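Local coordinates for protein cation antiporter (Dietzia sp. DQ12-45-1b, PDB 7D3U) that probably contributes to monovalent cation/proton antiport as subunit E of the multi-subunit Mrp membrane complex, at residues Leu71-His76 against Glu85-Gly90. Numbering follows the deposited sequence.
Sequences LTLGAH and EIVVHG
Backbone bonds do most of the joining in this antiparallel hairpin. At one end, His89 N gives a straight bond to Leu71 O (2.6 Å), nearly along the carbonyl axis; the return bond from Leu71 N is weak. At the other end, His76 N reaches Glu85 O at 2.9 Å, while Glu85 N returns a more bent bond to His76 O, its donor lying above the carbonyl plane.

Between them the register slips: Leu73 N bonds Val87 O (2.6 Å), but Val87 N bonds Gly74 O (2.9 Å). Two residues thus face one, a beta bulge, with Leu73 turned to helical backbone angles (phi -75°, psi -52°). From the bulge, Leu73 lays CD1 against His89 CB (3.7 Å) and CB near Val87 CG1.

On the face that carries Thr72, Ala75, Ile86 and Val88, Thr72 CG2, anti to its backbone N, meets Ile86 CB obliquely at 4.0 Å, and Ala75 CB meets Ile86 CG2. Ile64 of helix 54-66 touches Thr72, Ile86 and Val88 here. Leu71, Val87 and His89 pack against subunit G, and Asn787 of subunit A accepts a bond from Ala75 N.

His76 and Glu85 run side by side, ring and carboxylate planes 82° apart, without a salt bridge; the carboxylate could favour a protonated imidazole, but Arg46, touching His76 and in a long, weak ion pair with Glu85, would tend to offset this.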
# COMPACT_ATOMS: atom_id res chain seq x y z
N LEU F 71 47.17 -16.20 -29.18
CA LEU F 71 45.99 -16.35 -28.33
C LEU F 71 45.36 -17.70 -28.63
O LEU F 71 45.23 -18.07 -29.80
CB LEU F 71 44.98 -15.22 -28.57
CG LEU F 71 43.52 -15.52 -28.24
CD1 LEU F 71 43.31 -15.58 -26.73
CD2 LEU F 71 42.62 -14.46 -28.86
N THR F 72 44.98 -18.42 -27.58
CA THR F 72 44.37 -19.74 -27.72
C THR F 72 42.86 -19.61 -27.60
O THR F 72 42.35 -19.25 -26.54
CB THR F 72 44.91 -20.70 -26.67
OG1 THR F 72 46.33 -20.80 -26.79
CG2 THR F 72 44.29 -22.07 -26.86
N LEU F 73 42.15 -19.93 -28.68
CA LEU F 73 40.70 -19.79 -28.66
C LEU F 73 40.05 -20.91 -27.86
O LEU F 73 39.23 -20.64 -26.97
CB LEU F 73 40.17 -19.77 -30.10
CG LEU F 73 39.91 -18.38 -30.68
CD1 LEU F 73 41.19 -17.58 -30.71
CD2 LEU F 73 39.32 -18.49 -32.06
N GLY F 74 40.39 -22.16 -28.15
CA GLY F 74 39.79 -23.26 -27.43
C GLY F 74 40.62 -24.52 -27.59
O GLY F 74 41.65 -24.54 -28.26
N ALA F 75 40.15 -25.58 -26.94
CA ALA F 75 40.84 -26.86 -26.95
C ALA F 75 39.84 -27.99 -27.13
O ALA F 75 38.70 -27.91 -26.66
CB ALA F 75 41.64 -27.08 -25.66
N HIS F 76 40.28 -29.03 -27.82
CA HIS F 76 39.50 -30.24 -28.07
C HIS F 76 40.42 -31.26 -28.70
O HIS F 76 41.41 -30.90 -29.35
CB HIS F 76 38.30 -29.97 -28.98
CG HIS F 76 38.52 -30.42 -30.39
ND1 HIS F 76 39.42 -29.82 -31.24
CD2 HIS F 76 37.94 -31.42 -31.11
CE1 HIS F 76 39.40 -30.43 -32.41
NE2 HIS F 76 38.50 -31.40 -32.36
N GLU F 85 44.25 -31.07 -28.83
CA GLU F 85 44.45 -30.08 -29.87
C GLU F 85 43.97 -28.73 -29.38
O GLU F 85 43.02 -28.63 -28.60
CB GLU F 85 43.68 -30.46 -31.15
CG GLU F 85 44.50 -31.23 -32.17
CD GLU F 85 43.87 -31.19 -33.55
OE1 GLU F 85 42.87 -30.47 -33.72
OE2 GLU F 85 44.39 -31.87 -34.46
N ILE F 86 44.63 -27.67 -29.84
CA ILE F 86 44.23 -26.32 -29.49
C ILE F 86 44.03 -25.52 -30.77
O ILE F 86 44.51 -25.89 -31.85
CB ILE F 86 45.24 -25.61 -28.57
CG1 ILE F 86 46.64 -25.62 -29.18
CG2 ILE F 86 45.25 -26.27 -27.20
CD1 ILE F 86 47.70 -25.12 -28.24
N VAL F 87 43.31 -24.41 -30.65
CA VAL F 87 43.06 -23.49 -31.75
C VAL F 87 43.72 -22.17 -31.38
O VAL F 87 43.23 -21.45 -30.50
CB VAL F 87 41.57 -23.31 -32.02
CG1 VAL F 87 41.36 -22.27 -33.11
CG2 VAL F 87 40.93 -24.63 -32.40
N VAL F 88 44.83 -21.86 -32.04
CA VAL F 88 45.65 -20.70 -31.70
C VAL F 88 45.48 -19.65 -32.78
O VAL F 88 45.57 -19.95 -33.98
CB VAL F 88 47.12 -21.09 -31.54
CG1 VAL F 88 47.93 -19.90 -31.07
CG2 VAL F 88 47.25 -22.24 -30.56
N HIS F 89 45.24 -18.41 -32.36
CA HIS F 89 45.17 -17.26 -33.25
C HIS F 89 46.44 -16.45 -33.10
O HIS F 89 46.86 -16.17 -31.97
CB HIS F 89 43.94 -16.41 -32.93
CG HIS F 89 43.90 -15.11 -33.66
ND1 HIS F 89 44.51 -13.97 -33.18
CD2 HIS F 89 43.30 -14.76 -34.82
CE1 HIS F 89 44.30 -12.98 -34.03
NE2 HIS F 89 43.57 -13.43 -35.03
N GLY F 90 47.05 -16.08 -34.21
CA GLY F 90 48.35 -15.43 -34.18
C GLY F 90 48.39 -14.17 -35.01
O GLY F 90 47.95 -14.15 -36.15